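Long-range contacts in response regulator (Vibrio cholerae O1 biovar El Tor, PDB 7KPO), which probably binds DNA through this mainly helical domain, which belongs to the sensor histidine kinase ChiS: residues Leu20-Arg25 with Gly88-His93; Gly39-Tyr44 with Leu74-Tyr79. One frame throughout, in Å; residues are numbered along the deposited sequence.

Contact 1: residues Leu20-Arg25 with Gly88-His93; sequences LNYWER and GPERTH. With SO4 (sulfate ion), chain D; SO4 (sulfate ion), chain B.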
loop_
_atom_site.group_PDB
_atom_site.type_symbol
_atom_site.label_atom_id
_atom_site.label_comp_id
_atom_site.label_asym_id
_atom_site.label_seq_id
_atom_site.Cartn_x
_atom_site.Cartn_y
_atom_site.Cartn_z
ATOM N N LEU A 20 -5.815 -13.485 -0.818
ATOM C CA LEU A 20 -5.312 -14.683 -0.094
ATOM C C LEU A 20 -4.145 -15.320 -0.844
ATOM O O LEU A 20 -3.203 -15.765 -0.188
ATOM C CB LEU A 20 -6.444 -15.686 0.117
ATOM C CG LEU A 20 -7.355 -15.372 1.295
ATOM C CD1 LEU A 20 -8.561 -16.284 1.296
ATOM C CD2 LEU A 20 -6.598 -15.485 2.613
ATOM N N ASN A 21 -4.212 -15.374 -2.168
ATOM C CA ASN A 21 -3.089 -15.970 -2.936
ATOM C C ASN A 21 -1.820 -15.147 -2.691
ATOM O O ASN A 21 -0.734 -15.740 -2.539
ATOM C CB ASN A 21 -3.441 -16.072 -4.418
ATOM C CG ASN A 21 -4.602 -17.007 -4.681
ATOM O OD1 ASN A 21 -4.952 -17.833 -3.837
ATOM N ND2 ASN A 21 -5.198 -16.887 -5.854
ATOM N N TYR A 22 -1.960 -13.822 -2.649
ATOM C CA TYR A 22 -0.813 -12.913 -2.407
ATOM C C TYR A 22 -0.284 -13.117 -0.979
ATOM O O TYR A 22 0.932 -13.240 -0.789
ATOM C CB TYR A 22 -1.285 -11.493 -2.703
ATOM C CG TYR A 22 -0.263 -10.408 -2.506
ATOM C CD1 TYR A 22 0.773 -10.223 -3.406
ATOM C CD2 TYR A 22 -0.376 -9.517 -1.455
ATOM C CE1 TYR A 22 1.693 -9.200 -3.241
ATOM C CE2 TYR A 22 0.531 -8.489 -1.277
ATOM C CZ TYR A 22 1.571 -8.332 -2.172
ATOM O OH TYR A 22 2.463 -7.318 -1.980
ATOM N N TRP A 23 -1.185 -13.139 0.001
ATOM C CA TRP A 23 -0.802 -13.399 1.411
ATOM C C TRP A 23 0.022 -14.684 1.497
ATOM O O TRP A 23 1.107 -14.670 2.096
ATOM C CB TRP A 23 -2.055 -13.527 2.280
ATOM C CG TRP A 23 -1.782 -14.153 3.612
ATOM C CD1 TRP A 23 -1.889 -15.477 3.931
ATOM C CD2 TRP A 23 -1.309 -13.493 4.799
ATOM N NE1 TRP A 23 -1.527 -15.681 5.234
ATOM C CE2 TRP A 23 -1.175 -14.484 5.794
ATOM C CE3 TRP A 23 -1.011 -12.165 5.123
ATOM C CZ2 TRP A 23 -0.750 -14.184 7.086
ATOM C CZ3 TRP A 23 -0.587 -11.871 6.399
ATOM C CH2 TRP A 23 -0.462 -12.869 7.366
ATOM N N GLU A 24 -0.496 -15.764 0.920
ATOM C CA GLU A 24 0.174 -17.087 1.016
ATOM C C GLU A 24 1.579 -17.012 0.413
ATOM O O GLU A 24 2.534 -17.467 1.072
ATOM C CB GLU A 24 -0.704 -18.146 0.347
ATOM C CG GLU A 24 -2.011 -18.385 1.084
ATOM C CD GLU A 24 -3.088 -19.122 0.306
ATOM O OE1 GLU A 24 -2.836 -19.494 -0.855
ATOM O OE2 GLU A 24 -4.189 -19.300 0.864
ATOM N N ARG A 25 1.710 -16.420 -0.770
ATOM C CA ARG A 25 3.031 -16.380 -1.443
ATOM C C ARG A 25 4.012 -15.446 -0.723
ATOM O O ARG A 25 5.157 -15.869 -0.486
ATOM C CB ARG A 25 2.869 -15.936 -2.897
ATOM C CG ARG A 25 4.175 -15.961 -3.675
ATOM C CD ARG A 25 4.019 -15.525 -5.115
ATOM N NE ARG A 25 3.596 -14.138 -5.242
ATOM C CZ ARG A 25 4.394 -13.083 -5.102
ATOM N NH1 ARG A 25 5.671 -13.244 -4.795
ATOM N NH2 ARG A 25 3.906 -11.864 -5.250
ATOM N N GLY A 88 4.330 -4.955 -7.251
ATOM C CA GLY A 88 4.271 -5.689 -8.518
ATOM C C GLY A 88 2.838 -5.801 -8.998
ATOM O O GLY A 88 1.914 -5.341 -8.327
ATOM N N PRO A 89 2.621 -6.419 -10.174
ATOM C CA PRO A 89 1.278 -6.565 -10.728
ATOM C C PRO A 89 0.272 -7.245 -9.784
ATOM O O PRO A 89 -0.868 -6.827 -9.736
ATOM C CB PRO A 89 1.522 -7.424 -11.981
ATOM C CG PRO A 89 2.944 -7.102 -12.381
ATOM C CD PRO A 89 3.669 -6.947 -11.065
ATOM N N GLU A 90 0.704 -8.275 -9.060
ATOM C CA GLU A 90 -0.218 -9.006 -8.157
ATOM C C GLU A 90 -0.743 -8.046 -7.084
ATOM O O GLU A 90 -1.960 -8.033 -6.828
ATOM C CB GLU A 90 0.504 -10.206 -7.559
ATOM C CG GLU A 90 -0.418 -11.150 -6.828
ATOM C CD GLU A 90 0.247 -12.412 -6.315
ATOM O OE1 GLU A 90 1.474 -12.538 -6.462
ATOM O OE2 GLU A 90 -0.463 -13.266 -5.771
ATOM N N ARG A 91 0.146 -7.263 -6.477
ATOM C CA ARG A 91 -0.285 -6.308 -5.430
ATOM C C ARG A 91 -1.156 -5.207 -6.043
ATOM O O ARG A 91 -2.193 -4.862 -5.456
ATOM C CB ARG A 91 0.928 -5.694 -4.737
ATOM C CG ARG A 91 0.565 -4.997 -3.439
ATOM C CD ARG A 91 1.794 -4.468 -2.738
ATOM N NE ARG A 91 1.552 -4.273 -1.311
ATOM C CZ ARG A 91 1.083 -3.157 -0.765
ATOM N NH1 ARG A 91 0.797 -2.113 -1.522
ATOM N NH2 ARG A 91 0.898 -3.086 0.539
ATOM N N THR A 92 -0.746 -4.674 -7.189
ATOM C CA THR A 92 -1.518 -3.592 -7.848
ATOM C C THR A 92 -2.945 -4.085 -8.124
ATOM O O THR A 92 -3.898 -3.309 -7.931
ATOM C CB THR A 92 -0.791 -3.138 -9.116
ATOM O OG1 THR A 92 0.467 -2.580 -8.726
ATOM C CG2 THR A 92 -1.591 -2.139 -9.920
ATOM N N HIS A 93 -3.086 -5.337 -8.549
ATOM C CA HIS A 93 -4.429 -5.891 -8.854
ATOM C C HIS A 93 -5.308 -5.859 -7.604
ATOM O O HIS A 93 -6.481 -5.483 -7.711
ATOM C CB HIS A 93 -4.281 -7.304 -9.423
ATOM C CG HIS A 93 -5.577 -7.990 -9.662
ATOM N ND1 HIS A 93 -6.417 -7.636 -10.694
ATOM C CD2 HIS A 93 -6.170 -9.021 -9.029
ATOM C CE1 HIS A 93 -7.484 -8.413 -10.674
ATOM N NE2 HIS A 93 -7.350 -9.271 -9.669
HETATM S S SO4 D . 1.335 0.391 1.424
HETATM O O1 SO4 D . 0.385 -0.648 1.729
HETATM O O2 SO4 D . 1.557 0.445 -0.002
HETATM O O3 SO4 D . 2.581 0.109 2.084
HETATM O O4 SO4 D . 0.813 1.653 1.888
HETATM S S SO4 B . -1.511 -0.042 1.296
HETATM O O1 SO4 B . -0.591 1.056 1.446
HETATM O O2 SO4 B . -1.551 -0.456 -0.087
HETATM O O3 SO4 B . -2.826 0.378 1.699
HETATM O O4 SO4 B . -1.073 -1.137 2.125
HETATM O O HOH W 1 0.749 -15.467 -5.382
#
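Glu-90 reaches across from the first turn of helix 89-106 to meet Arg-25 and Tyr-22 of helix 2-27, with Gly-88, just before the helix, at the N-cap. With CG anti to the backbone N (chi1 -170°) and an extended chain beyond it, the acid spans the gap between the helices. Arg-25, bent at chi3, turns side-on and closes a salt bridge with two nitrogens on one oxygen: NE lies 2.9 Å from Glu-90 OE1, on its syn lone pair, while NH2, 2.8 Å from that OE1, comes from above the carboxylate plane. The other oxygen, OE2, packs against Tyr-22 CA at 3.4 Å and accepts from a water that also links, weakly, to Asn-21 O and Arg-25 NE. An acid suits this place twice over, since a negative charge near a helix N-terminus should also be favoured by the helix dipole. Arg-25 has a second acid in Glu-86.

This is a helix-helix crossing between the first and last helices of a mostly helical domain; the short segments run roughly antiparallel, at -141°, with axes 10.3 Å apart. Tyr-22 fills the gap: its CD1 edge abuts Glu-90 CD at 3.7 Å, and Arg-91 CA sits over one ring face, offset toward the rim.

Arg-91 then lays its aliphatic chain past the tip of Tyr-22, with CD only 3.0 Å from Tyr-22 OH. A tyrosine fits because its hydroxyl, at the end of the buried ring, hydrogen-bonds to Glu-86 O. The extended Arg-91 chain carries its guanidinium to Glu-95 of its own and of the second subunit. Two overlapping sulfate positions, probably alternatives and from the crystallisation liquor, also lie there; to one, chain D, NH2 gives a nearly straight 2.8 Å bond at O1.

Contact 2: residues Gly39-Tyr44 with Leu74-Tyr79; sequences GLWRVY and LNSLDY. With FMT (formic acid), chain H.
Leu-40 lies opposite Ser-76 with 7.0 Å between their CA atoms, in an irregular backbone that leaves helix 31-38 at Gly-39, whose positive phi is easy for glycine, and passes beside helix 70-83. The contact thus fastens the connection between a helix and the two-stranded antiparallel hairpin of strands 44-46 and 49-51 to another helix of this mostly helical domain.

Leu-40 provides the apolar half. Its branched end sits on the helix surface: CD1 lies 3.7 Å from Asn-75 O and 4.1 Å from Tyr-79 CB, also touching Ser-76 CA, while CD2 rests 4.0 Å from Asn-75 CB. Leucine suits this spot because its two methyls can cover neighbouring points on one helix turn, and the Asn-75 side chain crosses it at about a right angle.

Trp-41 provides the polar half. CG lies anti to the carbonyl carbon (chi1 -57°), and the indole beyond brings NE1 to within 2.9 Å of Ser-76 OG, with an N-H...O angle of 152° and the oxygen 16° out of the ring plane. Serine is small enough for this buried helix position and can both accept and donate: its hydroxyl receives the indole N-H and hydrogen-bonds to Thr-72 O, one turn earlier in its own helix. The indole also touches Met-16 of helix 2-27 and meets the Tyr-58 ring edge-to-face.

Farther toward the hairpin, a formic acid molecule, probably from the crystallisation liquor, bridges the loop: Arg-42 N donates almost straight to its O1 at 3.0 Å, and Tyr-44 OH gives a 2.8 Å bond to its O2, near the plane of the phenol ring.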
loop_
_atom_site.group_PDB
_atom_site.type_symbol
_atom_site.label_atom_id
_atom_site.label_comp_id
_atom_site.label_asym_id
_atom_site.label_seq_id
_atom_site.Cartn_x
_atom_site.Cartn_y
_atom_site.Cartn_z
ATOM N N GLY A 39 -7.507 -12.298 13.294
ATOM C CA GLY A 39 -8.740 -12.375 14.095
ATOM C C GLY A 39 -9.963 -11.975 13.280
ATOM O O GLY A 39 -11.047 -11.851 13.862
ATOM N N LEU A 40 -9.820 -11.834 11.962
ATOM C CA LEU A 40 -10.968 -11.350 11.148
ATOM C C LEU A 40 -11.942 -12.476 10.792
ATOM O O LEU A 40 -13.089 -12.146 10.443
ATOM C CB LEU A 40 -10.428 -10.680 9.882
ATOM C CG LEU A 40 -9.714 -9.353 10.119
ATOM C CD1 LEU A 40 -9.005 -8.897 8.860
ATOM C CD2 LEU A 40 -10.688 -8.287 10.598
ATOM N N TRP A 41 -11.501 -13.732 10.858
ATOM C CA TRP A 41 -12.365 -14.877 10.480
ATOM C C TRP A 41 -12.193 -15.978 11.510
ATOM O O TRP A 41 -11.065 -16.174 11.991
ATOM C CB TRP A 41 -12.018 -15.382 9.078
ATOM C CG TRP A 41 -12.111 -14.327 8.025
ATOM C CD1 TRP A 41 -11.112 -13.496 7.614
ATOM C CD2 TRP A 41 -13.274 -13.980 7.251
ATOM N NE1 TRP A 41 -11.570 -12.656 6.636
ATOM C CE2 TRP A 41 -12.890 -12.930 6.394
ATOM C CE3 TRP A 41 -14.593 -14.446 7.207
ATOM C CZ2 TRP A 41 -13.776 -12.351 5.492
ATOM C CZ3 TRP A 41 -15.470 -13.868 6.314
ATOM C CH2 TRP A 41 -15.063 -12.834 5.471
ATOM N N ARG A 42 -13.279 -16.680 11.801
ATOM C CA ARG A 42 -13.278 -17.746 12.819
ATOM C C ARG A 42 -12.764 -19.070 12.258
ATOM O O ARG A 42 -12.840 -19.333 11.038
ATOM C CB ARG A 42 -14.666 -17.905 13.437
ATOM C CG ARG A 42 -15.077 -16.728 14.309
ATOM C CD ARG A 42 -16.282 -17.067 15.158
ATOM N NE ARG A 42 -15.971 -18.149 16.086
ATOM C CZ ARG A 42 -16.852 -18.739 16.888
ATOM N NH1 ARG A 42 -18.121 -18.363 16.878
ATOM N NH2 ARG A 42 -16.461 -19.712 17.694
ATOM N N VAL A 43 -12.232 -19.856 13.179
ATOM C CA VAL A 43 -11.723 -21.226 12.925
ATOM C C VAL A 43 -12.744 -22.194 13.521
ATOM O O VAL A 43 -13.220 -21.946 14.654
ATOM C CB VAL A 43 -10.325 -21.401 13.539
ATOM C CG1 VAL A 43 -9.915 -22.862 13.628
ATOM C CG2 VAL A 43 -9.291 -20.575 12.790
ATOM N N TYR A 44 -13.051 -23.254 12.778
ATOM C CA TYR A 44 -14.059 -24.255 13.201
ATOM C C TYR A 44 -13.482 -25.661 13.054
ATOM O O TYR A 44 -12.536 -25.835 12.259
ATOM C CB TYR A 44 -15.319 -24.131 12.336
ATOM C CG TYR A 44 -16.076 -22.834 12.478
ATOM C CD1 TYR A 44 -17.084 -22.697 13.420
ATOM C CD2 TYR A 44 -15.799 -21.747 11.666
ATOM C CE1 TYR A 44 -17.789 -21.513 13.558
ATOM C CE2 TYR A 44 -16.496 -20.555 11.791
ATOM C CZ TYR A 44 -17.497 -20.437 12.740
ATOM O OH TYR A 44 -18.186 -19.265 12.869
ATOM N N LEU A 74 -13.156 -5.808 3.320
ATOM C CA LEU A 74 -12.231 -4.655 3.128
ATOM C C LEU A 74 -11.139 -4.680 4.206
ATOM O O LEU A 74 -9.982 -4.395 3.873
ATOM C CB LEU A 74 -13.018 -3.342 3.143
ATOM C CG LEU A 74 -13.905 -3.103 1.924
ATOM C CD1 LEU A 74 -14.773 -1.876 2.124
ATOM C CD2 LEU A 74 -13.077 -2.960 0.659
ATOM N N ASN A 75 -11.488 -5.042 5.443
ATOM C CA ASN A 75 -10.479 -5.129 6.533
ATOM C C ASN A 75 -9.462 -6.226 6.200
ATOM O O ASN A 75 -8.289 -6.073 6.554
ATOM C CB ASN A 75 -11.121 -5.402 7.893
ATOM C CG ASN A 75 -11.914 -4.227 8.417
ATOM O OD1 ASN A 75 -11.723 -3.098 7.975
ATOM N ND2 ASN A 75 -12.796 -4.492 9.363
ATOM N N SER A 76 -9.915 -7.296 5.551
ATOM C CA SER A 76 -9.031 -8.415 5.140
ATOM C C SER A 76 -8.034 -7.928 4.081
ATOM O O SER A 76 -6.830 -8.223 4.198
ATOM C CB SER A 76 -9.843 -9.565 4.622
ATOM O OG SER A 76 -10.682 -10.092 5.637
ATOM N N LEU A 77 -8.535 -7.230 3.056
ATOM C CA LEU A 77 -7.644 -6.682 2.005
ATOM C C LEU A 77 -6.633 -5.729 2.661
ATOM O O LEU A 77 -5.436 -5.814 2.343
ATOM C CB LEU A 77 -8.471 -5.952 0.939
ATOM C CG LEU A 77 -9.592 -6.749 0.268
ATOM C CD1 LEU A 77 -10.302 -5.900 -0.771
ATOM C CD2 LEU A 77 -9.079 -8.023 -0.373
ATOM N N ASP A 78 -7.092 -4.872 3.576
ATOM C CA ASP A 78 -6.193 -3.899 4.255
ATOM C C ASP A 78 -5.144 -4.638 5.097
ATOM O O ASP A 78 -3.973 -4.236 5.076
ATOM C CB ASP A 78 -6.990 -2.926 5.125
ATOM C CG ASP A 78 -7.838 -1.937 4.343
ATOM O OD1 ASP A 78 -7.636 -1.823 3.121
ATOM O OD2 ASP A 78 -8.706 -1.301 4.965
ATOM N N TYR A 79 -5.554 -5.684 5.813
ATOM C CA TYR A 79 -4.615 -6.442 6.677
ATOM C C TYR A 79 -3.520 -7.083 5.819
ATOM O O TYR A 79 -2.318 -6.998 6.146
ATOM C CB TYR A 79 -5.361 -7.514 7.470
ATOM C CG TYR A 79 -4.479 -8.284 8.415
ATOM C CD1 TYR A 79 -3.756 -9.383 7.984
ATOM C CD2 TYR A 79 -4.353 -7.899 9.740
ATOM C CE1 TYR A 79 -2.937 -10.088 8.847
ATOM C CE2 TYR A 79 -3.537 -8.594 10.616
ATOM C CZ TYR A 79 -2.828 -9.695 10.168
ATOM O OH TYR A 79 -2.023 -10.392 11.020
HETATM C C FMT H . -16.923 -16.119 10.821
HETATM O O1 FMT H . -15.821 -16.170 10.306
HETATM O O2 FMT H . -17.707 -17.153 11.072
#

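Contact 2 is nested inside the chain loop that contact 1 closes: helix 2-27 comes first, then residues 39-44, then 74-79 on helix 70-83, and finally the start of helix 89-106. Their centres are 16 Å apart, yet they touch where Trp-23 CZ3 packs 3.8 Å from Tyr-79 CE1. Helices 70-83 and 89-106 follow one another directly, so the second half of each contact belongs to a consecutive helix pair. Contact 1 joins the C-terminal part of helix 2-27 to the first turn of helix 89-106, beside the subunit interface, whereas contact 2 ties the approach to the hairpin onto the same helical framework, without touching the second subunit.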